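Local coordinates for Tni2 (Pseudomonas fluorescens, PDB 6B12), which probably acts as the immunity protein that neutralises its cognate NAD-degrading type VI secretion toxin, Tne2, by binding to it, at residues C[7-12]-C[30-35]; C[55-60]-C[120-125]; C[62-67]-C[80-85]; C[103-108]-C[127-132]; C[134-139]-C[148-153]. All blocks are in the same frame, centred on the assembly; numbering follows the deposited sequence.

Contact 1. Residues C[7-12]-C[30-35]; sequences RIREDG and SPCRVV
Part of the N-terminal antiparallel sheet is built here, where strand 5-9 gives way to a type I beta turn and lies against the lead-in to strand 34-41. Two backbone bonds make the pairing: Val-35 N donates to Ile-8 O at 2.9 Å, and Glu-10 N donates to Arg-33 O at 2.8 Å, each meeting its carbonyl nearly along the C=O axis. Between them Arg-9 and Val-34 form an antiparallel non-hydrogen-bonded pair.

Arg-9 shows how one guanidinium can tie a turn to a loop. Its chain bends at chi3 (42°), which brings the head back over Cys-32. From its end, NH1 and NH2 both reach Ser-30 O, at 2.7 and 3.0 Å. From its side, NE and NH2 take one oxygen each of Asp-11, so the carboxylate inside the turn fixes the rotation of the group. Cys-32 CB covers one face, 3.4 Å from Arg-9 CZ, and a water links NH1 to Cys-32 O. The turn, closed by Gly-12 N on Arg-9 O, is the beginning of the hairpin that returns as strand 14-16.

Toward the surface, the extended Glu-10 crosses Arg-33 obliquely, and OE1 meets Arg-33 NH2 at 3.0 Å in a salt bridge; the hydrogen bond is nearly straight (168°), although the donor lies above the carboxylate plane, with the two flat groups 76° apart. Farther along the strand, Arg-7 CB rests on Val-34 CG1 at 3.8 Å, while Arg-7 NH1 hydrogen-bonds a polar side chain of the bound partner protein, whose chain also packs on Arg-9 and Pro-31.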
# COMPACT_ATOMS: atom_id res chain seq x y z
N ARG C 7 -14.25 9.17 -6.06
CA ARG C 7 -13.16 8.75 -6.93
C ARG C 7 -13.78 8.02 -8.11
O ARG C 7 -14.60 7.13 -7.92
CB ARG C 7 -12.19 7.86 -6.17
CG ARG C 7 -11.29 8.63 -5.24
CD ARG C 7 -10.75 7.71 -4.18
NE ARG C 7 -11.79 7.37 -3.22
CZ ARG C 7 -11.83 6.25 -2.50
NH1 ARG C 7 -10.89 5.33 -2.65
NH2 ARG C 7 -12.81 6.05 -1.61
N ILE C 8 -13.40 8.41 -9.32
CA ILE C 8 -14.04 7.89 -10.52
C ILE C 8 -13.03 6.99 -11.23
O ILE C 8 -11.93 7.43 -11.59
CB ILE C 8 -14.54 9.01 -11.45
CG1 ILE C 8 -15.61 9.89 -10.73
CG2 ILE C 8 -15.25 8.41 -12.65
CD1 ILE C 8 -15.02 11.09 -10.07
N ARG C 9 -13.38 5.72 -11.36
CA ARG C 9 -12.51 4.77 -12.05
C ARG C 9 -12.49 5.01 -13.56
O ARG C 9 -13.39 5.64 -14.12
CB ARG C 9 -12.99 3.34 -11.77
CG ARG C 9 -12.82 2.92 -10.31
CD ARG C 9 -13.78 1.79 -9.92
NE ARG C 9 -13.95 0.72 -10.91
CZ ARG C 9 -13.54 -0.54 -10.74
NH1 ARG C 9 -12.90 -0.90 -9.64
NH2 ARG C 9 -13.76 -1.45 -11.69
N GLU C 10 -11.45 4.50 -14.22
CA GLU C 10 -11.39 4.62 -15.67
C GLU C 10 -12.63 4.04 -16.33
O GLU C 10 -13.03 4.48 -17.42
CB GLU C 10 -10.13 3.93 -16.20
CG GLU C 10 -9.93 4.06 -17.71
CD GLU C 10 -8.73 3.25 -18.19
OE1 GLU C 10 -7.68 3.86 -18.48
OE2 GLU C 10 -8.85 2.01 -18.25
N ASP C 11 -13.27 3.03 -15.71
CA ASP C 11 -14.47 2.46 -16.30
C ASP C 11 -15.74 3.20 -15.91
O ASP C 11 -16.83 2.75 -16.29
CB ASP C 11 -14.61 0.96 -15.96
CG ASP C 11 -14.76 0.68 -14.46
OD1 ASP C 11 -14.87 1.63 -13.64
OD2 ASP C 11 -14.76 -0.52 -14.10
N GLY C 12 -15.64 4.29 -15.17
CA GLY C 12 -16.80 5.11 -14.84
C GLY C 12 -17.46 4.79 -13.51
O GLY C 12 -18.28 5.58 -13.03
N SER C 30 -13.77 -5.45 -10.57
CA SER C 30 -12.35 -5.77 -10.66
C SER C 30 -11.52 -4.56 -10.29
O SER C 30 -12.03 -3.43 -10.25
CB SER C 30 -12.02 -6.23 -12.08
OG SER C 30 -12.56 -7.51 -12.33
N PRO C 31 -10.23 -4.75 -10.01
CA PRO C 31 -9.34 -3.59 -9.83
C PRO C 31 -9.35 -2.73 -11.07
O PRO C 31 -9.38 -3.23 -12.20
CB PRO C 31 -7.96 -4.23 -9.60
CG PRO C 31 -8.28 -5.59 -9.04
CD PRO C 31 -9.52 -6.02 -9.77
N CYS C 32 -9.31 -1.41 -10.86
CA CYS C 32 -9.28 -0.48 -11.98
C CYS C 32 -8.62 0.81 -11.52
O CYS C 32 -8.85 1.24 -10.39
CB CYS C 32 -10.70 -0.20 -12.50
SG CYS C 32 -10.80 0.73 -14.04
N ARG C 33 -7.82 1.43 -12.39
CA ARG C 33 -7.25 2.73 -12.03
C ARG C 33 -8.34 3.77 -11.79
O ARG C 33 -9.41 3.76 -12.42
CB ARG C 33 -6.27 3.24 -13.10
CG ARG C 33 -6.87 3.76 -14.42
CD ARG C 33 -6.19 3.14 -15.69
NE ARG C 33 -4.74 3.37 -15.76
CZ ARG C 33 -4.10 3.92 -16.80
NH1 ARG C 33 -2.79 4.09 -16.75
NH2 ARG C 33 -4.75 4.28 -17.89
N VAL C 34 -8.05 4.67 -10.87
CA VAL C 34 -8.87 5.85 -10.61
C VAL C 34 -8.26 7.00 -11.39
O VAL C 34 -7.06 7.28 -11.27
CB VAL C 34 -8.90 6.16 -9.11
CG1 VAL C 34 -9.50 7.57 -8.82
CG2 VAL C 34 -9.70 5.07 -8.40
N VAL C 35 -9.07 7.64 -12.23
CA VAL C 35 -8.59 8.73 -13.06
C VAL C 35 -9.06 10.10 -12.58
O VAL C 35 -8.58 11.11 -13.10
CB VAL C 35 -8.98 8.53 -14.53
CG1 VAL C 35 -8.31 7.24 -15.08
CG2 VAL C 35 -10.51 8.46 -14.70
O HOH W 1 -11.02 1.06 -8.38

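Contact 2. Residues C[55-60]-C[120-125]; sequences LAIVVP and SIFTCM
Ser-120 OG is the best-held polar atom, gripped by two hydrogen bonds, one with Ser-118 OG and one with Asp-140 OD1. The CB of Ser-120 points away from segment 55-60, and both bonds lie on that averted side. Facing the segment is the carbonyl of the same residue, where Val-59 CG1 packs 3.4 Å from Ser-120 O.

No hydrogen bond runs between 55-60 and 120-125. Their nearest CA atoms, those of Val-59 and Phe-122 among them, are 6.1 Å apart, and the contact is an example of joining two parts of a fold by packing, without hydrogen bonds. Val-59 and Phe-122 carry most of it. The CG of Phe-122 occupies the crowded position between the backbone N and the carbonyl carbon (chi1 67°), and Ile-57 CG1 takes the equivalent crowded position (chi1 57°). From there Ile-57 stretches on to put CD1 at 4.0 Å from Phe-122 CB, touching at the root of the aromatic side chain. Val-59 comes to the ring itself, its CG2 branch lying 3.8 Å from Phe-122 CD1 while its CG1 branch, anti to the backbone N, lies against Ser-120 O. One branch of the valine meets the backbone, the other the ring. Pro-60 closes the margin, with CD at 3.9 Å from Ile-121 O.

Strand 54-58 is an outermost strand of the four-stranded sheet and 121-128 the middle strand of the five-stranded one; Phe-122 packs on Ala-66 of strand 64-70 as well as Ile-139 of strand 134-140, and Ile-57 also meets Phe-111 of strand 102-112.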
# COMPACT_ATOMS: atom_id res chain seq x y z
N LEU C 55 -4.10 7.96 -6.71
CA LEU C 55 -4.62 7.41 -5.47
C LEU C 55 -4.87 8.61 -4.59
O LEU C 55 -3.94 9.39 -4.35
CB LEU C 55 -3.62 6.43 -4.86
CG LEU C 55 -4.00 5.54 -3.69
CD1 LEU C 55 -5.17 4.58 -4.05
CD2 LEU C 55 -2.77 4.74 -3.28
N ALA C 56 -6.11 8.79 -4.13
CA ALA C 56 -6.48 10.00 -3.39
C ALA C 56 -7.14 9.63 -2.07
O ALA C 56 -7.97 8.71 -2.03
CB ALA C 56 -7.47 10.88 -4.19
N ILE C 57 -6.77 10.35 -1.01
CA ILE C 57 -7.46 10.23 0.27
C ILE C 57 -7.78 11.63 0.77
O ILE C 57 -7.13 12.62 0.40
CB ILE C 57 -6.65 9.47 1.35
CG1 ILE C 57 -5.29 10.14 1.56
CG2 ILE C 57 -6.50 7.99 0.97
CD1 ILE C 57 -4.64 9.82 2.90
N VAL C 58 -8.82 11.73 1.57
CA VAL C 58 -9.07 12.96 2.31
C VAL C 58 -8.34 12.85 3.64
O VAL C 58 -8.54 11.89 4.39
CB VAL C 58 -10.57 13.19 2.51
CG1 VAL C 58 -10.80 14.40 3.41
CG2 VAL C 58 -11.29 13.37 1.14
N VAL C 59 -7.46 13.81 3.92
CA VAL C 59 -6.75 13.82 5.21
C VAL C 59 -7.79 13.99 6.31
O VAL C 59 -8.82 14.66 6.09
CB VAL C 59 -5.72 14.96 5.21
CG1 VAL C 59 -4.94 15.04 6.53
CG2 VAL C 59 -4.75 14.79 4.00
N PRO C 60 -7.64 13.38 7.49
CA PRO C 60 -8.74 13.42 8.47
C PRO C 60 -9.09 14.82 8.97
O PRO C 60 -10.18 14.98 9.53
CB PRO C 60 -8.25 12.51 9.59
CG PRO C 60 -7.36 11.51 8.85
CD PRO C 60 -6.62 12.39 7.88
N SER C 120 -4.56 16.26 11.15
CA SER C 120 -3.82 16.75 9.99
C SER C 120 -2.77 15.76 9.49
O SER C 120 -2.23 15.97 8.40
CB SER C 120 -3.12 18.07 10.33
OG SER C 120 -2.10 17.86 11.30
N ILE C 121 -2.49 14.69 10.23
CA ILE C 121 -1.44 13.74 9.86
C ILE C 121 -2.03 12.60 9.05
O ILE C 121 -3.04 12.01 9.45
CB ILE C 121 -0.74 13.18 11.11
CG1 ILE C 121 -0.06 14.31 11.89
CG2 ILE C 121 0.32 12.14 10.71
CD1 ILE C 121 0.45 13.90 13.31
N PHE C 122 -1.38 12.27 7.92
CA PHE C 122 -1.71 11.06 7.17
C PHE C 122 -0.42 10.27 6.98
O PHE C 122 0.69 10.74 7.27
CB PHE C 122 -2.37 11.39 5.83
CG PHE C 122 -1.46 12.09 4.86
CD1 PHE C 122 -1.29 13.47 4.91
CD2 PHE C 122 -0.78 11.36 3.88
CE1 PHE C 122 -0.46 14.12 4.01
CE2 PHE C 122 0.09 12.00 2.98
CZ PHE C 122 0.24 13.37 3.02
N THR C 123 -0.57 9.03 6.52
CA THR C 123 0.56 8.12 6.36
C THR C 123 0.64 7.64 4.92
O THR C 123 -0.36 7.21 4.35
CB THR C 123 0.41 6.91 7.27
OG1 THR C 123 0.35 7.32 8.64
CG2 THR C 123 1.61 5.97 7.10
N CYS C 124 1.85 7.67 4.34
CA CYS C 124 2.04 7.09 3.02
C CYS C 124 3.23 6.15 3.10
O CYS C 124 4.23 6.44 3.78
CB CYS C 124 2.26 8.19 1.97
SG CYS C 124 2.14 7.62 0.25
N MSE C 125 3.08 5.00 2.46
CA MSE C 125 4.08 3.95 2.51
C MSE C 125 5.08 4.20 1.39
O MSE C 125 4.70 4.41 0.25
CB MSE C 125 3.41 2.57 2.39
CG MSE C 125 2.32 2.34 3.41
SE MSE C 125 2.93 2.55 5.27
CE MSE C 125 4.29 1.22 5.12

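Contact 3. Residues C[62-67]-C[80-85]; sequences RQHLAI and LYVVSG
With Ile-67 CG1 anti to its carbonyl carbon (chi1 -53°) and Val-83 CG2 likewise anti to its own, the two branches lean across the strands and cross obliquely, CG1 to CG2 at 3.8 Å. The strand pairing sets His-64 CB 4.0 Å from Val-82 CG1; with CG beside the backbone N, the ring then turns so that His-64 CD2 also comes 4.0 Å from Val-82 CG1 and approaches Ser-84 CA. On the other side of the ring, ND1 is hydrogen-bonded to Asp-61 OD2.

The frame for these meetings is a beta hairpin, strands 64-70 and 78-84, running at 158° to each other. Leu-65 pairs with Val-83 through two bonds, Leu-65 N to Val-83 O (2.9 Å) and Val-83 N to Leu-65 O (2.8 Å). Ile-67 and Tyr-81 repeat the pattern, with Ile-67 N to Tyr-81 O at 2.8 Å and Tyr-81 N to Ile-67 O at 2.9 Å. The regular pairing frays where the strands part: Gly-85 N reaches Gln-63 O through a bent bond (134°) that comes from above the carbonyl plane.

Leu-65, Ile-67, Tyr-81 and Val-83 share one face of the hairpin. Ala-66 and Val-82 occupy the other, where Val-82 packs on Phe-122 of strand 121-128. Leu-80, its CG anti to the backbone N, swings CD1 back to within 4.3 Å of Ala-66 CB and also touches Cys-124.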
# COMPACT_ATOMS: atom_id res chain seq x y z
N ARG C 62 -10.12 16.99 7.05
CA ARG C 62 -11.16 17.34 6.08
C ARG C 62 -10.88 18.67 5.39
O ARG C 62 -11.81 19.35 4.93
CB ARG C 62 -12.56 17.36 6.70
CG ARG C 62 -12.92 16.13 7.48
CD ARG C 62 -12.92 14.91 6.64
NE ARG C 62 -13.90 14.98 5.55
CZ ARG C 62 -14.11 13.98 4.70
NH1 ARG C 62 -13.43 12.85 4.83
NH2 ARG C 62 -15.00 14.12 3.71
N GLN C 63 -9.61 19.06 5.28
CA GLN C 63 -9.31 20.29 4.56
C GLN C 63 -8.04 20.16 3.74
O GLN C 63 -7.53 21.17 3.22
CB GLN C 63 -9.23 21.48 5.54
CG GLN C 63 -8.25 21.33 6.72
CD GLN C 63 -8.66 22.26 7.84
OE1 GLN C 63 -8.38 23.46 7.80
NE2 GLN C 63 -9.35 21.72 8.83
N HIS C 64 -7.52 18.94 3.61
CA HIS C 64 -6.48 18.62 2.65
C HIS C 64 -6.80 17.28 2.02
O HIS C 64 -7.46 16.42 2.62
CB HIS C 64 -5.10 18.55 3.34
CG HIS C 64 -4.69 19.83 3.97
ND1 HIS C 64 -4.91 20.11 5.30
CD2 HIS C 64 -4.08 20.92 3.45
CE1 HIS C 64 -4.42 21.31 5.58
NE2 HIS C 64 -3.93 21.83 4.47
N LEU C 65 -6.29 17.10 0.82
CA LEU C 65 -6.26 15.79 0.18
C LEU C 65 -4.81 15.40 -0.02
O LEU C 65 -3.95 16.25 -0.28
CB LEU C 65 -6.99 15.82 -1.16
CG LEU C 65 -8.48 16.20 -0.99
CD1 LEU C 65 -8.66 17.66 -1.38
CD2 LEU C 65 -9.35 15.29 -1.81
N ALA C 66 -4.53 14.12 0.13
CA ALA C 66 -3.23 13.59 -0.27
C ALA C 66 -3.46 12.83 -1.57
O ALA C 66 -4.34 11.98 -1.65
CB ALA C 66 -2.64 12.67 0.80
N ILE C 67 -2.65 13.15 -2.58
CA ILE C 67 -2.86 12.64 -3.92
C ILE C 67 -1.56 11.98 -4.36
O ILE C 67 -0.56 12.67 -4.50
CB ILE C 67 -3.21 13.76 -4.92
CG1 ILE C 67 -4.39 14.62 -4.44
CG2 ILE C 67 -3.47 13.13 -6.29
CD1 ILE C 67 -5.66 13.90 -4.41
N LEU C 80 3.87 12.25 -4.73
CA LEU C 80 2.87 12.55 -3.70
C LEU C 80 2.70 14.05 -3.54
O LEU C 80 3.69 14.78 -3.37
CB LEU C 80 3.31 11.91 -2.38
CG LEU C 80 2.41 12.20 -1.18
CD1 LEU C 80 0.98 11.64 -1.37
CD2 LEU C 80 3.09 11.66 0.10
N TYR C 81 1.45 14.51 -3.55
CA TYR C 81 1.10 15.90 -3.33
C TYR C 81 0.08 16.00 -2.21
O TYR C 81 -0.75 15.12 -2.04
CB TYR C 81 0.46 16.53 -4.58
CG TYR C 81 1.36 16.50 -5.78
CD1 TYR C 81 2.29 17.52 -6.01
CD2 TYR C 81 1.31 15.44 -6.68
CE1 TYR C 81 3.13 17.49 -7.12
CE2 TYR C 81 2.14 15.39 -7.79
CZ TYR C 81 3.05 16.42 -8.00
OH TYR C 81 3.88 16.39 -9.11
N VAL C 82 0.17 17.09 -1.46
CA VAL C 82 -0.90 17.51 -0.54
C VAL C 82 -1.58 18.70 -1.18
O VAL C 82 -0.93 19.71 -1.47
CB VAL C 82 -0.35 17.87 0.85
CG1 VAL C 82 -1.47 18.45 1.73
CG2 VAL C 82 0.24 16.63 1.49
N VAL C 83 -2.88 18.59 -1.41
CA VAL C 83 -3.65 19.63 -2.09
C VAL C 83 -4.60 20.24 -1.08
O VAL C 83 -5.23 19.52 -0.30
CB VAL C 83 -4.43 19.04 -3.28
CG1 VAL C 83 -5.24 20.10 -3.98
CG2 VAL C 83 -3.47 18.32 -4.27
N SER C 84 -4.70 21.56 -1.08
CA SER C 84 -5.63 22.22 -0.17
C SER C 84 -7.07 21.89 -0.56
O SER C 84 -7.37 21.55 -1.71
CB SER C 84 -5.40 23.74 -0.19
OG SER C 84 -5.69 24.29 -1.46
N GLY C 85 -7.97 21.97 0.41
CA GLY C 85 -9.37 21.67 0.11
C GLY C 85 -9.97 22.58 -0.94
O GLY C 85 -10.85 22.17 -1.71

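Contact 4. Residues C[103-108]-C[127-132]; sequences LEAGIY and SRQRDQ
Strands 102-112 and 121-128 form an antiparallel hairpin whose Ile-107 and Ser-127 exchange two backbone bonds, each 2.9 Å between N and O, beside a nearly fully extended Gly-106 paired with Arg-128. The last backbone bond, Gln-129 N to Ala-105 O, is 2.8 Å long and lies on a carbonyl lone pair.

Beyond it the side chains form a salt-bridge network. Glu-104 bends at chi2 (-79°), laying its carboxylate against Arg-128 CD and beside Arg-130. Arg-130 approaches side-on: NE at 2.9 Å and NH2 at 3.3 Å both donate to Glu-104 OE2, meeting that oxygen from above the carboxylate plane. Arg-128 is turned to Asp-131 instead, NE to OD1 (2.9 Å) and NH2 to OD2 (2.8 Å). This grip holds its guanidinium flat beneath Arg-130, whose NH2 stands over the centre of the Arg-128 group. The two acids would be expected to offset the repulsion between the two closely placed cations. A water donates to Glu-104 OE1 and to Ala-105 O, and accepts from Arg-130 N at 3.1 Å.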
# COMPACT_ATOMS: atom_id res chain seq x y z
N LEU C 103 20.99 9.92 2.14
CA LEU C 103 19.89 10.43 1.32
C LEU C 103 19.40 9.31 0.41
O LEU C 103 20.15 8.80 -0.44
CB LEU C 103 20.36 11.65 0.53
CG LEU C 103 19.38 12.61 -0.12
CD1 LEU C 103 18.27 13.01 0.86
CD2 LEU C 103 20.16 13.84 -0.58
N GLU C 104 18.15 8.87 0.60
CA GLU C 104 17.61 7.70 -0.08
C GLU C 104 16.46 8.08 -0.99
O GLU C 104 15.43 8.58 -0.52
CB GLU C 104 17.12 6.66 0.94
CG GLU C 104 18.21 6.17 1.85
CD GLU C 104 19.10 5.14 1.18
OE1 GLU C 104 18.96 4.90 -0.05
OE2 GLU C 104 19.96 4.57 1.89
N ALA C 105 16.63 7.81 -2.29
CA ALA C 105 15.50 7.98 -3.20
C ALA C 105 14.48 6.85 -3.02
O ALA C 105 14.79 5.75 -2.56
CB ALA C 105 15.97 8.00 -4.66
N GLY C 106 13.24 7.13 -3.41
CA GLY C 106 12.23 6.10 -3.30
C GLY C 106 10.94 6.54 -3.95
O GLY C 106 10.88 7.58 -4.62
N ILE C 107 9.91 5.72 -3.77
CA ILE C 107 8.61 5.96 -4.41
C ILE C 107 7.50 5.76 -3.38
O ILE C 107 7.42 4.69 -2.77
CB ILE C 107 8.38 5.03 -5.62
CG1 ILE C 107 9.52 5.14 -6.63
CG2 ILE C 107 7.04 5.36 -6.34
CD1 ILE C 107 9.41 4.10 -7.75
N TYR C 108 6.63 6.75 -3.22
CA TYR C 108 5.43 6.54 -2.43
C TYR C 108 4.49 5.57 -3.16
O TYR C 108 4.32 5.65 -4.38
CB TYR C 108 4.73 7.87 -2.17
CG TYR C 108 5.49 8.72 -1.17
CD1 TYR C 108 5.58 8.34 0.17
CD2 TYR C 108 6.14 9.88 -1.57
CE1 TYR C 108 6.29 9.12 1.10
CE2 TYR C 108 6.85 10.68 -0.62
CZ TYR C 108 6.91 10.28 0.70
OH TYR C 108 7.59 11.02 1.64
N SER C 127 8.60 3.11 -0.70
CA SER C 127 9.48 2.02 -1.11
C SER C 127 10.85 2.61 -1.43
O SER C 127 10.99 3.34 -2.42
CB SER C 127 8.89 1.29 -2.31
OG SER C 127 9.69 0.15 -2.62
N ARG C 128 11.85 2.26 -0.62
CA ARG C 128 13.20 2.78 -0.82
C ARG C 128 13.79 2.20 -2.10
O ARG C 128 13.75 0.99 -2.31
CB ARG C 128 14.08 2.43 0.38
CG ARG C 128 15.52 2.90 0.27
CD ARG C 128 16.19 2.89 1.63
NE ARG C 128 16.39 1.53 2.16
CZ ARG C 128 16.87 1.28 3.38
NH1 ARG C 128 17.17 2.28 4.21
NH2 ARG C 128 17.00 0.02 3.78
N GLN C 129 14.31 3.05 -2.97
CA GLN C 129 14.65 2.60 -4.32
C GLN C 129 15.74 1.53 -4.31
O GLN C 129 15.68 0.58 -5.10
CB GLN C 129 15.07 3.80 -5.17
CG GLN C 129 15.56 3.46 -6.56
CD GLN C 129 16.46 4.56 -7.12
OE1 GLN C 129 15.99 5.65 -7.44
NE2 GLN C 129 17.75 4.28 -7.21
N ARG C 130 16.71 1.65 -3.41
CA ARG C 130 17.90 0.81 -3.57
C ARG C 130 17.64 -0.64 -3.19
O ARG C 130 18.30 -1.54 -3.73
CB ARG C 130 19.07 1.39 -2.77
CG ARG C 130 19.15 0.99 -1.33
CD ARG C 130 20.45 1.51 -0.71
NE ARG C 130 20.26 1.90 0.68
CZ ARG C 130 20.29 1.05 1.69
NH1 ARG C 130 20.53 -0.23 1.46
NH2 ARG C 130 20.11 1.48 2.93
N ASP C 131 16.69 -0.90 -2.30
CA ASP C 131 16.44 -2.27 -1.86
C ASP C 131 14.96 -2.60 -1.71
O ASP C 131 14.65 -3.71 -1.25
CB ASP C 131 17.16 -2.55 -0.53
CG ASP C 131 16.68 -1.67 0.62
OD1 ASP C 131 15.85 -0.75 0.41
OD2 ASP C 131 17.14 -1.91 1.75
N GLN C 132 14.06 -1.69 -2.07
CA GLN C 132 12.61 -1.82 -1.95
C GLN C 132 12.15 -2.04 -0.51
O GLN C 132 11.06 -2.57 -0.29
CB GLN C 132 12.07 -2.94 -2.85
CG GLN C 132 12.46 -2.81 -4.32
CD GLN C 132 11.99 -1.52 -4.96
OE1 GLN C 132 10.80 -1.18 -4.89
NE2 GLN C 132 12.91 -0.79 -5.58
O HOH W 2 17.26 4.45 -2.16
O HOH W 3 19.62 4.41 4.46

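Contact 5. Residues C[134-139]-C[148-153]; sequences MFRVDI and SIQHSR
Arg-136, Phe-135 and Gln-150 give up the most surface where strand 134-140 meets strand 145-152. Arg-136 and Gln-150 form a hydrogen-bonded antiparallel pair, Arg-136 N to Gln-150 O at 2.7 Å and Gln-150 N to Arg-136 O at 2.9 Å, and their side chains run alongside each other in the same direction. The chain of Arg-136 is extended from CG to NE, with CG anti to the backbone N (chi1 165°). Gln-150 OE1 lies over one face of the guanidinium, 3.4 Å from Arg-136 NE, where no N-H points at it; a water lies within hydrogen-bonding distance of Gln-150 OE1, Arg-136 O and Ser-148 OG. The N-H groups go to Asp-138, NE to OD1 and NH2 to OD2, both 3.0 Å. Thr-123 and Gln-116 hold the same carboxylate from outside, and Phe-114 adds a cation-pi contact to Arg-136.

On the other face of the sheet Phe-135 is flanked by two residues. Its CD2 meets Ile-149 CG2 at 3.7 Å, and its ring stacks face-to-face with that of His-151, centroids 4.7 Å apart and planes at 24°. Phe-135 CZ comes over the centre of the imidazole, while His-151 ND1 makes weak bonds to Met-134 O and Ser-152 O. The paired residues belong to the beta hairpin 134-140/145-152, which ends the C-terminal five-stranded antiparallel meander.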
# COMPACT_ATOMS: atom_id res chain seq x y z
N MSE C 134 10.37 -1.05 2.86
CA MSE C 134 9.19 -0.21 3.05
C MSE C 134 9.36 0.64 4.29
O MSE C 134 9.83 0.16 5.34
CB MSE C 134 7.91 -1.05 3.20
CG MSE C 134 7.61 -1.99 2.04
SE MSE C 134 7.35 -1.00 0.36
CE MSE C 134 6.19 0.43 1.00
N PHE C 135 8.95 1.89 4.18
CA PHE C 135 8.98 2.81 5.31
C PHE C 135 7.62 3.45 5.45
O PHE C 135 7.00 3.83 4.45
CB PHE C 135 10.04 3.88 5.12
CG PHE C 135 11.42 3.35 5.23
CD1 PHE C 135 12.00 2.70 4.15
CD2 PHE C 135 12.13 3.48 6.40
CE1 PHE C 135 13.29 2.18 4.25
CE2 PHE C 135 13.42 2.98 6.51
CZ PHE C 135 13.99 2.33 5.43
N ARG C 136 7.16 3.55 6.68
CA ARG C 136 5.97 4.31 7.00
C ARG C 136 6.36 5.77 7.17
O ARG C 136 7.25 6.09 7.99
CB ARG C 136 5.33 3.77 8.28
CG ARG C 136 4.32 4.72 8.88
CD ARG C 136 3.76 4.14 10.16
NE ARG C 136 3.03 5.18 10.90
CZ ARG C 136 2.42 4.96 12.06
NH1 ARG C 136 2.45 3.74 12.60
NH2 ARG C 136 1.78 5.95 12.66
N VAL C 137 5.75 6.66 6.39
CA VAL C 137 6.07 8.09 6.41
C VAL C 137 4.82 8.84 6.84
O VAL C 137 3.82 8.88 6.12
CB VAL C 137 6.58 8.59 5.06
CG1 VAL C 137 7.00 10.08 5.16
CG2 VAL C 137 7.76 7.74 4.60
N ASP C 138 4.87 9.42 8.03
CA ASP C 138 3.78 10.24 8.53
C ASP C 138 4.04 11.69 8.14
O ASP C 138 5.16 12.19 8.31
CB ASP C 138 3.66 10.11 10.05
CG ASP C 138 3.04 8.78 10.49
OD1 ASP C 138 2.81 7.88 9.64
OD2 ASP C 138 2.79 8.63 11.69
N ILE C 139 3.01 12.36 7.64
CA ILE C 139 3.12 13.67 7.03
C ILE C 139 2.03 14.58 7.63
O ILE C 139 0.88 14.16 7.73
CB ILE C 139 2.97 13.57 5.50
CG1 ILE C 139 4.11 12.71 4.92
CG2 ILE C 139 2.95 14.96 4.84
CD1 ILE C 139 3.75 11.99 3.63
N SER C 148 7.57 11.98 10.56
CA SER C 148 8.45 10.90 10.97
C SER C 148 8.50 9.82 9.91
O SER C 148 7.58 9.68 9.09
CB SER C 148 8.01 10.28 12.29
OG SER C 148 6.70 9.79 12.12
N ILE C 149 9.57 9.03 9.97
CA ILE C 149 9.77 7.88 9.10
C ILE C 149 10.10 6.68 9.97
O ILE C 149 10.92 6.78 10.89
CB ILE C 149 10.89 8.13 8.08
CG1 ILE C 149 10.64 9.41 7.27
CG2 ILE C 149 11.05 6.94 7.17
CD1 ILE C 149 11.95 10.03 6.69
N GLN C 150 9.47 5.54 9.70
CA GLN C 150 9.77 4.32 10.45
C GLN C 150 9.87 3.16 9.48
O GLN C 150 9.04 3.03 8.58
CB GLN C 150 8.69 3.95 11.47
CG GLN C 150 8.12 5.06 12.31
CD GLN C 150 6.75 4.69 12.86
OE1 GLN C 150 5.83 5.52 12.88
NE2 GLN C 150 6.59 3.44 13.29
N HIS C 151 10.89 2.32 9.68
CA HIS C 151 11.01 1.10 8.91
C HIS C 151 9.76 0.24 9.11
O HIS C 151 9.27 0.09 10.23
CB HIS C 151 12.26 0.33 9.35
CG HIS C 151 12.83 -0.56 8.29
ND1 HIS C 151 12.05 -1.20 7.36
CD2 HIS C 151 14.11 -0.92 8.02
CE1 HIS C 151 12.83 -1.92 6.56
NE2 HIS C 151 14.08 -1.77 6.95
N SER C 152 9.23 -0.30 8.01
CA SER C 152 8.04 -1.14 8.05
C SER C 152 8.32 -2.45 7.32
O SER C 152 9.38 -2.64 6.71
CB SER C 152 6.84 -0.44 7.41
OG SER C 152 5.65 -1.15 7.68
N ARG C 153 7.36 -3.36 7.39
CA ARG C 153 7.46 -4.65 6.71
C ARG C 153 6.06 -5.21 6.47
O ARG C 153 5.08 -4.47 6.49
CB ARG C 153 8.29 -5.63 7.53
OXT ARG C 153 5.90 -6.41 6.24
O HOH W 4 10.44 -3.64 4.54
O HOH W 5 6.42 7.14 10.73

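The five contacts follow the chain through three successive antiparallel sheets. Contact 1 belongs to the N-terminal sheet and contact 3 to the middle one, while contacts 4 and 5 lie in the C-terminal sheet with centres 11 Å apart. Contact 2 joins the last two sheets and shares strand 121-128 with contact 4. It lies 8 Å, centre to centre, from contact 3, which is nested in the loop it closes, and its Phe-122 O is 2.8 Å from Ile-139 N of contact 5, a probable hydrogen bond. Contacts 1 and 5, 27 Å apart between centres and on opposite sides of the chain's centre, both reach the bound partner protein, so the partner contacts are spread to both sides of that centre.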